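Local coordinates for protein putative phosphatase (DUF442) (Shewanella putrefaciens CN-32, PDB 3GXH) that is a putative phosphatase of the tyrosine and dual-specificity phosphatase superfamily and probably hydrolyses phosphate esters, at residues A[7-15]-A[25-36]; A[107-118]-A[127-137]. All coordinates share one frame; numbering follows the deposited sequence. Where two conformers were deposited one is given.

Interaction 1 of 2, residues A[7-15]-A[25-36]; sequences ENLQGIRAL and SGLPNEQQFSLL. With EDO (1,2-ethanediol), chain G; SO4 (sulfate ion), chain F; SO4 (sulfate ion), chain E.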
# COMPACT_ATOMS: atom_id res chain seq x y z
N GLU A 7 10.17 -5.28 -14.24
CA GLU A 7 11.28 -6.00 -13.62
C GLU A 7 12.21 -4.96 -12.98
O GLU A 7 12.89 -5.30 -12.02
CB GLU A 7 12.04 -6.89 -14.61
CG GLU A 7 12.82 -6.17 -15.68
CD GLU A 7 13.60 -7.11 -16.60
OE1 GLU A 7 13.48 -8.35 -16.45
OE2 GLU A 7 14.34 -6.61 -17.46
N ASN A 8 12.20 -3.72 -13.45
CA ASN A 8 13.03 -2.68 -12.87
C ASN A 8 12.51 -2.19 -11.53
O ASN A 8 13.21 -1.39 -10.91
CB ASN A 8 13.27 -1.49 -13.82
CG ASN A 8 14.40 -1.76 -14.85
OD1 ASN A 8 15.04 -2.81 -14.85
ND2 ASN A 8 14.66 -0.78 -15.70
N LEU A 9 11.38 -2.67 -11.04
CA LEU A 9 10.89 -2.33 -9.71
C LEU A 9 11.31 -3.34 -8.63
O LEU A 9 10.97 -3.14 -7.46
CB LEU A 9 9.36 -2.28 -9.73
CG LEU A 9 8.79 -1.29 -10.75
CD1 LEU A 9 7.21 -1.25 -10.59
CD2 LEU A 9 9.34 0.13 -10.62
N GLN A 10 11.99 -4.42 -8.99
CA GLN A 10 12.24 -5.52 -8.08
C GLN A 10 13.31 -5.24 -7.02
O GLN A 10 13.49 -6.07 -6.14
CB GLN A 10 12.54 -6.80 -8.88
CG GLN A 10 11.29 -7.32 -9.62
CD GLN A 10 10.15 -7.77 -8.69
OE1 GLN A 10 9.01 -7.38 -8.91
NE2 GLN A 10 10.47 -8.50 -7.63
N GLY A 11 13.94 -4.07 -7.08
CA GLY A 11 14.85 -3.60 -6.04
C GLY A 11 14.17 -2.80 -4.97
O GLY A 11 14.78 -2.51 -3.94
N ILE A 12 12.88 -2.48 -5.13
CA ILE A 12 12.10 -1.79 -4.08
C ILE A 12 11.79 -2.76 -2.95
O ILE A 12 11.33 -3.91 -3.13
CB ILE A 12 10.84 -1.16 -4.65
CG1 ILE A 12 11.25 -0.13 -5.67
CG2 ILE A 12 9.97 -0.55 -3.57
CD1 ILE A 12 10.09 0.39 -6.52
N ARG A 13 12.10 -2.29 -1.75
CA ARG A 13 11.89 -3.09 -0.57
C ARG A 13 10.49 -3.67 -0.47
O ARG A 13 9.51 -2.95 -0.56
CB ARG A 13 12.14 -2.24 0.71
CG ARG A 13 12.08 -2.99 2.02
CD ARG A 13 12.44 -2.09 3.17
NE ARG A 13 12.41 -2.83 4.41
CZ ARG A 13 12.78 -2.29 5.58
NH1 ARG A 13 13.17 -1.03 5.65
NH2 ARG A 13 12.68 -3.04 6.67
N ALA A 14 10.40 -4.98 -0.30
CA ALA A 14 9.13 -5.68 -0.06
C ALA A 14 8.07 -5.43 -1.12
O ALA A 14 6.87 -5.53 -0.84
CB ALA A 14 8.59 -5.38 1.35
N LEU A 15 8.49 -5.18 -2.35
CA LEU A 15 7.53 -4.96 -3.45
C LEU A 15 6.77 -6.21 -3.84
O LEU A 15 7.37 -7.28 -4.05
CB LEU A 15 8.20 -4.31 -4.66
CG LEU A 15 7.16 -3.82 -5.71
CD1 LEU A 15 7.39 -2.43 -6.18
CD2 LEU A 15 7.27 -4.79 -6.81
N SER A 25 4.21 -2.07 -1.43
CA SER A 25 5.63 -2.17 -1.11
C SER A 25 5.99 -1.56 0.20
O SER A 25 5.19 -0.94 0.89
CB SER A 25 6.48 -1.51 -2.21
OG SER A 25 6.48 -0.09 -2.19
N GLY A 26 7.26 -1.74 0.52
CA GLY A 26 7.92 -0.93 1.50
C GLY A 26 8.40 0.38 0.93
O GLY A 26 7.93 0.87 -0.09
N LEU A 27 9.37 1.03 1.61
CA LEU A 27 9.64 2.44 1.31
C LEU A 27 10.56 2.61 0.12
O LEU A 27 11.73 2.23 0.22
CB LEU A 27 10.27 3.09 2.54
CG LEU A 27 10.61 4.60 2.44
CD1 LEU A 27 9.39 5.39 2.11
CD2 LEU A 27 11.23 5.05 3.76
N PRO A 28 10.10 3.20 -0.97
CA PRO A 28 11.03 3.50 -2.07
C PRO A 28 12.03 4.56 -1.68
O PRO A 28 11.64 5.48 -0.96
CB PRO A 28 10.11 3.98 -3.23
CG PRO A 28 8.75 3.44 -2.81
CD PRO A 28 8.74 3.61 -1.33
N ASN A 29 13.29 4.46 -2.07
CA ASN A 29 14.19 5.58 -1.97
C ASN A 29 13.90 6.55 -3.10
O ASN A 29 13.04 6.34 -3.95
CB ASN A 29 15.64 5.09 -1.93
CG ASN A 29 16.10 4.43 -3.17
OD1 ASN A 29 15.67 4.74 -4.29
ND2 ASN A 29 17.01 3.49 -3.00
N GLU A 30 14.57 7.69 -3.12
CA GLU A 30 14.27 8.74 -4.04
C GLU A 30 14.37 8.30 -5.48
O GLU A 30 13.44 8.50 -6.29
CB GLU A 30 15.15 9.99 -3.80
CG GLU A 30 14.86 11.12 -4.78
CD GLU A 30 15.54 12.43 -4.42
OE1 GLU A 30 16.07 12.59 -3.28
OE2 GLU A 30 15.54 13.34 -5.29
N GLN A 31 15.46 7.65 -5.85
CA GLN A 31 15.64 7.20 -7.22
C GLN A 31 14.59 6.19 -7.64
O GLN A 31 14.19 6.14 -8.80
CB GLN A 31 17.07 6.72 -7.43
CG GLN A 31 17.56 5.78 -6.50
CD GLN A 31 18.17 6.36 -5.14
OE1 GLN A 31 17.94 7.56 -4.65
NE2 GLN A 31 18.91 5.44 -4.46
N GLN A 32 14.14 5.38 -6.70
CA GLN A 32 13.11 4.37 -6.98
C GLN A 32 11.76 5.01 -7.34
O GLN A 32 10.97 4.40 -8.07
CB GLN A 32 12.97 3.34 -5.84
CG GLN A 32 14.19 2.45 -5.78
CD GLN A 32 14.27 1.63 -4.54
OE1 GLN A 32 13.72 2.02 -3.51
NE2 GLN A 32 15.00 0.49 -4.63
N PHE A 33 11.48 6.24 -6.89
CA PHE A 33 10.25 6.87 -7.35
C PHE A 33 10.30 7.13 -8.85
O PHE A 33 9.27 7.04 -9.53
CB PHE A 33 9.98 8.16 -6.59
CG PHE A 33 9.52 7.94 -5.19
CD1 PHE A 33 8.33 7.27 -4.95
CD2 PHE A 33 10.22 8.39 -4.08
CE1 PHE A 33 7.86 7.03 -3.64
CE2 PHE A 33 9.75 8.10 -2.78
CZ PHE A 33 8.58 7.43 -2.59
N SER A 34 11.47 7.48 -9.37
CA SER A 34 11.60 7.61 -10.83
C SER A 34 11.37 6.28 -11.55
O SER A 34 10.76 6.24 -12.63
CB SER A 34 12.96 8.21 -11.18
OG SER A 34 12.96 9.60 -10.82
N LEU A 35 11.85 5.19 -10.97
CA LEU A 35 11.64 3.86 -11.57
C LEU A 35 10.13 3.54 -11.59
O LEU A 35 9.60 3.00 -12.56
CB LEU A 35 12.38 2.77 -10.79
CG LEU A 35 13.91 2.92 -10.71
CD1 LEU A 35 14.44 1.77 -9.88
CD2 LEU A 35 14.50 2.90 -12.12
N LEU A 36 9.44 3.88 -10.51
CA LEU A 36 7.99 3.71 -10.45
C LEU A 36 7.29 4.47 -11.56
O LEU A 36 6.40 3.90 -12.25
CB LEU A 36 7.44 4.13 -9.08
CG LEU A 36 7.81 3.10 -8.00
CD1 LEU A 36 7.78 3.77 -6.59
CD2 LEU A 36 6.85 1.84 -8.05
C1 EDO G . 14.08 2.80 2.46
O1 EDO G . 14.08 3.30 1.30
C2 EDO G . 14.13 1.26 2.38
O2 EDO G . 14.17 0.76 3.70
S SO4 F . 12.58 -7.24 1.10
O1 SO4 F . 12.17 -8.60 0.96
O2 SO4 F . 11.64 -6.57 1.98
O3 SO4 F . 13.92 -7.09 1.73
O4 SO4 F . 12.62 -6.65 -0.18
S SO4 E . 11.24 -7.01 7.33
O1 SO4 E . 11.42 -7.75 6.06
O2 SO4 E . 11.78 -7.72 8.50
O3 SO4 E . 11.88 -5.71 7.19
O4 SO4 E . 9.83 -6.90 7.43
O HOH W 1 13.11 0.41 -1.34
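I12 packs against Q32 and L36 of helix 30-38. Its CD1 lies 3.8 Å from L36 CG. The I12 and Q32 side chains slide past each other in opposite directions, with I12 CG1 3.7 Å from Q32 CD. CG2 of I12 is anti to the backbone N and reaches S25 and the ring of P28. L9 extends the apolar patch: its CD2 lies 4.0 Å from both L35 CB and L36 CD2.

Polar contacts hold the Q32 amide. Q32 OE1 accepts from N29 N at 2.9 Å, while N29 OD1 accepts from Q32 N, which makes a capping box at the helix start. Q32 NE2 gives a weak bond to G11 O (3.1 Å, 121°). One water accepts a hydrogen bond from R13 N and donates to L27 O and Q32 OE1, joining loop and helix.

Backbone pairing closes the other end, where G26 N donates to R13 O at 2.8 Å. The extended R13 chain carries its guanidinium outward to a sulfate and an ethanediol, both bound in its plane and probably from the crystallisation liquor.

L36 and S25 also touch L101 of strand 100-103. The arrangement is a loop packed on a helix that covers the central sheet of an alpha/beta phosphatase fold.

Interaction 2 of 2, residues A[107-118]-A[127-137]; sequences NYRASAFAYLYQ and MAQTMTPWNDE. With SO4 (sulfate ion), chain D.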
# COMPACT_ATOMS: atom_id res chain seq x y z
N ASN A 107 5.94 -2.98 4.01
CA ASN A 107 4.77 -3.57 3.39
C ASN A 107 3.88 -4.36 4.34
O ASN A 107 3.09 -5.17 3.86
CB ASN A 107 5.13 -4.40 2.14
CG ASN A 107 3.96 -4.48 1.10
OD1 ASN A 107 2.94 -3.82 1.24
ND2 ASN A 107 4.17 -5.25 0.07
N TYR A 108 3.89 -4.06 5.65
CA TYR A 108 2.91 -4.70 6.54
C TYR A 108 1.58 -3.96 6.43
O TYR A 108 0.56 -4.51 5.98
CB TYR A 108 3.37 -4.70 7.98
CG TYR A 108 4.34 -5.79 8.32
CD1 TYR A 108 5.63 -5.78 7.83
CD2 TYR A 108 3.99 -6.78 9.20
CE1 TYR A 108 6.55 -6.76 8.24
CE2 TYR A 108 4.91 -7.78 9.60
CZ TYR A 108 6.19 -7.74 9.10
OH TYR A 108 7.13 -8.70 9.49
N ARG A 109 1.55 -2.67 6.75
CA ARG A 109 0.32 -1.88 6.62
C ARG A 109 -0.24 -2.00 5.20
O ARG A 109 -1.47 -2.24 5.02
CB ARG A 109 0.57 -0.39 6.90
CG ARG A 109 0.83 -0.03 8.34
CD ARG A 109 1.59 1.31 8.26
NE ARG A 109 1.85 2.02 9.50
CZ ARG A 109 2.92 1.84 10.27
NH1 ARG A 109 3.76 0.82 10.09
NH2 ARG A 109 3.10 2.63 11.30
N ALA A 110 0.59 -1.79 4.17
CA ALA A 110 0.11 -1.73 2.80
C ALA A 110 -0.43 -3.04 2.28
O ALA A 110 -1.46 -3.05 1.60
CB ALA A 110 1.22 -1.12 1.86
N SER A 111 0.21 -4.15 2.57
CA SER A 111 -0.32 -5.45 2.10
C SER A 111 -1.65 -5.79 2.81
O SER A 111 -2.55 -6.36 2.17
CB SER A 111 0.69 -6.57 2.24
OG SER A 111 0.99 -6.87 3.61
N ALA A 112 -1.79 -5.39 4.07
CA ALA A 112 -3.05 -5.59 4.82
C ALA A 112 -4.17 -4.76 4.18
O ALA A 112 -5.27 -5.23 3.98
CB ALA A 112 -2.86 -5.28 6.31
N PHE A 113 -3.86 -3.51 3.88
CA PHE A 113 -4.86 -2.61 3.27
C PHE A 113 -5.19 -3.08 1.85
O PHE A 113 -6.35 -3.03 1.44
CB PHE A 113 -4.38 -1.14 3.26
CG PHE A 113 -4.65 -0.38 4.54
CD1 PHE A 113 -4.48 -0.96 5.79
CD2 PHE A 113 -4.99 0.96 4.48
CE1 PHE A 113 -4.70 -0.24 6.96
CE2 PHE A 113 -5.21 1.64 5.65
CZ PHE A 113 -5.05 1.07 6.86
N ALA A 114 -4.20 -3.57 1.11
CA ALA A 114 -4.47 -4.11 -0.22
C ALA A 114 -5.39 -5.33 -0.12
O ALA A 114 -6.33 -5.48 -0.93
CB ALA A 114 -3.18 -4.48 -0.96
N TYR A 115 -5.16 -6.21 0.83
CA TYR A 115 -6.03 -7.36 1.04
C TYR A 115 -7.47 -6.90 1.29
O TYR A 115 -8.41 -7.41 0.67
CB TYR A 115 -5.52 -8.18 2.22
CG TYR A 115 -6.51 -9.21 2.67
CD1 TYR A 115 -6.76 -10.32 1.89
CD2 TYR A 115 -7.26 -9.03 3.84
CE1 TYR A 115 -7.70 -11.27 2.26
CE2 TYR A 115 -8.20 -9.98 4.24
CZ TYR A 115 -8.41 -11.08 3.45
OH TYR A 115 -9.36 -12.03 3.86
N LEU A 116 -7.65 -5.91 2.18
CA LEU A 116 -8.98 -5.49 2.49
C LEU A 116 -9.66 -4.86 1.29
O LEU A 116 -10.89 -5.03 1.10
CB LEU A 116 -8.98 -4.52 3.67
CG LEU A 116 -8.69 -5.23 5.00
CD1 LEU A 116 -8.54 -4.18 6.10
CD2 LEU A 116 -9.75 -6.28 5.41
N TYR A 117 -8.91 -4.15 0.46
CA TYR A 117 -9.45 -3.53 -0.72
C TYR A 117 -9.91 -4.57 -1.70
O TYR A 117 -11.03 -4.49 -2.25
CB TYR A 117 -8.41 -2.60 -1.36
CG TYR A 117 -8.78 -2.14 -2.74
CD1 TYR A 117 -9.71 -1.12 -2.90
CD2 TYR A 117 -8.24 -2.75 -3.89
CE1 TYR A 117 -10.07 -0.69 -4.19
CE2 TYR A 117 -8.61 -2.33 -5.17
CZ TYR A 117 -9.50 -1.30 -5.28
OH TYR A 117 -9.87 -0.91 -6.57
N GLN A 118 -9.07 -5.54 -1.97
CA GLN A 118 -9.44 -6.58 -2.92
C GLN A 118 -10.65 -7.36 -2.41
O GLN A 118 -11.55 -7.73 -3.19
CB GLN A 118 -8.28 -7.49 -3.23
CG GLN A 118 -7.15 -6.73 -3.93
CD GLN A 118 -5.97 -7.59 -4.34
OE1 GLN A 118 -5.61 -8.58 -3.67
NE2 GLN A 118 -5.33 -7.19 -5.46
N MSE A 127 -5.60 -14.51 1.46
CA MSE A 127 -5.04 -13.63 2.50
C MSE A 127 -3.57 -13.87 2.69
O MSE A 127 -2.77 -12.92 2.75
CB MSE A 127 -5.77 -13.80 3.85
CG MSE A 127 -5.59 -12.55 4.73
SE MSE A 127 -6.47 -12.66 6.50
CE MSE A 127 -5.01 -13.67 7.15
N ALA A 128 -3.18 -15.12 2.82
CA ALA A 128 -1.78 -15.46 3.04
C ALA A 128 -0.91 -15.02 1.89
O ALA A 128 0.19 -14.54 2.12
CB ALA A 128 -1.67 -17.00 3.26
N GLN A 129 -1.40 -15.15 0.66
CA GLN A 129 -0.68 -14.74 -0.52
C GLN A 129 -0.50 -13.22 -0.53
O GLN A 129 0.60 -12.70 -0.75
CB GLN A 129 -1.40 -15.20 -1.80
CG GLN A 129 -0.73 -14.85 -3.08
CD GLN A 129 -1.64 -15.03 -4.29
OE1 GLN A 129 -2.87 -15.08 -4.16
NE2 GLN A 129 -1.04 -15.12 -5.48
N THR A 130 -1.59 -12.51 -0.31
CA THR A 130 -1.57 -11.05 -0.35
C THR A 130 -0.65 -10.48 0.76
O THR A 130 0.08 -9.50 0.51
CB THR A 130 -3.00 -10.49 -0.22
OG1 THR A 130 -3.80 -10.96 -1.30
CG2 THR A 130 -2.98 -8.97 -0.31
N MSE A 131 -0.72 -11.11 1.92
CA MSE A 131 -0.03 -10.61 3.12
C MSE A 131 1.25 -11.36 3.40
O MSE A 131 1.71 -11.45 4.51
CB MSE A 131 -0.95 -10.57 4.34
CG MSE A 131 -2.10 -9.55 4.17
SE MSE A 131 -3.40 -9.67 5.59
CE MSE A 131 -2.28 -9.20 7.14
N THR A 132 1.90 -11.78 2.31
CA THR A 132 3.20 -12.44 2.39
C THR A 132 4.22 -11.68 3.26
O THR A 132 4.94 -12.30 4.03
CB THR A 132 3.70 -12.77 0.95
OG1 THR A 132 2.91 -13.86 0.43
CG2 THR A 132 5.17 -13.19 0.97
N PRO A 133 4.25 -10.34 3.19
CA PRO A 133 5.22 -9.62 4.00
C PRO A 133 5.06 -9.77 5.47
O PRO A 133 6.00 -9.51 6.19
CB PRO A 133 4.98 -8.15 3.59
CG PRO A 133 4.51 -8.25 2.18
CD PRO A 133 3.58 -9.42 2.24
N TRP A 134 3.88 -10.21 5.92
CA TRP A 134 3.61 -10.43 7.33
C TRP A 134 4.33 -11.64 7.88
O TRP A 134 4.38 -11.82 9.08
CB TRP A 134 2.08 -10.52 7.64
CG TRP A 134 1.44 -9.21 7.57
CD1 TRP A 134 1.23 -8.47 6.45
CD2 TRP A 134 0.90 -8.43 8.66
NE1 TRP A 134 0.60 -7.30 6.76
CE2 TRP A 134 0.42 -7.23 8.11
CE3 TRP A 134 0.85 -8.61 10.04
CZ2 TRP A 134 -0.13 -6.23 8.89
CZ3 TRP A 134 0.26 -7.61 10.81
CH2 TRP A 134 -0.22 -6.45 10.24
N ASN A 135 4.82 -12.48 6.97
CA ASN A 135 5.57 -13.65 7.36
C ASN A 135 4.86 -14.40 8.46
O ASN A 135 5.49 -14.79 9.45
CB ASN A 135 6.97 -13.22 7.81
CG ASN A 135 7.97 -14.31 7.63
OD1 ASN A 135 8.56 -14.79 8.60
ND2 ASN A 135 8.14 -14.75 6.39
N ASP A 136 3.55 -14.59 8.29
CA ASP A 136 2.69 -15.26 9.25
C ASP A 136 2.61 -14.68 10.70
O ASP A 136 2.32 -15.40 11.65
CB ASP A 136 3.04 -16.76 9.32
N GLU A 137 2.84 -13.37 10.86
CA GLU A 137 2.88 -12.73 12.20
C GLU A 137 1.56 -12.05 12.57
O GLU A 137 1.46 -11.39 13.60
CB GLU A 137 3.99 -11.67 12.23
CG GLU A 137 5.40 -12.27 12.13
CD GLU A 137 6.44 -11.30 11.64
OE1 GLU A 137 6.17 -10.09 11.55
OE2 GLU A 137 7.56 -11.78 11.35
S SO4 D . 5.34 -1.39 8.02
O1 SO4 D . 5.74 -2.45 7.15
O2 SO4 D . 5.83 -1.60 9.38
O3 SO4 D . 5.86 -0.12 7.52
O4 SO4 D . 3.87 -1.28 7.97
O HOH W 2 9.59 -10.44 10.60
O HOH W 3 -3.45 -10.03 -4.07
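This is a partly buried contact between helix 108-120 and the helical turns of 127-137 that fold back beside it. Both ends of the interface are aromatic.

At the start of helix 108-120, the edge of Y108 points at the face of W134, with 4.7 Å between the Y108 centroid and that of the five-membered indole ring and planes at 53°. Y108 CD2 sits 3.5 Å above the indole, over its centre. The opposite indole face takes CE of the selenomethionine M131, which also touches A112 CB. W134 NE1 donates to Y108 O at 2.9 Å, tilted out of the ring plane. That carbonyl also accepts from A112 N. The Y108 hydroxyl donates to E137 OE1 at 2.7 Å on the syn side of the carboxylate, and a water joins the hydroxyl to E137 OE2.

At the other end, Y115 CG is anti to its backbone N (chi1 168°), which brings the ring against M127, also a selenomethionine. M127 CG stands 3.5 Å from the ring centroid, over the face. SE of M127 and SE of M131 approach the ring obliquely, as Met-aromatic contacts. Beside Y115, T130 is a knob among S111, A114, Y115 and Q118. Its OG1 bonds to N126 O, and a water may bridge it to Q118 OE1. Q118 NE2 donates to Q18 O.

R109 points away from this interface. Its backbone N and NH1 both donate to one sulfate oxygen, O4, while Y108 N donates to O1. L105 N and A106 N add further bonds, and R109 NE donates to V75 O. A sulfate held by loop amides, a helix N-terminus and an arginine is characteristic of the phosphate-binding loop of tyrosine phosphatases, and it probably marks the substrate phosphate site.

The two contacts follow one another along the chain: interaction 1 closes before interaction 2 opens. Their centres lie about 18 Å apart, yet they touch at N107. Its ND2 probably bonds to A14 O of interaction 1 at 2.9 Å, and it also bonds to S24 OG. The mixed five-stranded sheet joins them. Strand 22-25 runs into segment 25-36, and its parallel neighbour 100-103 leads toward helix 108-120. Helix 30-38 of interaction 1 touches strand 100-103, while segment 127-137 touches edge strand 16-19. Together the contacts thus connect the N-terminal loop and the 127-137 turns to the surroundings of the probable phosphate site.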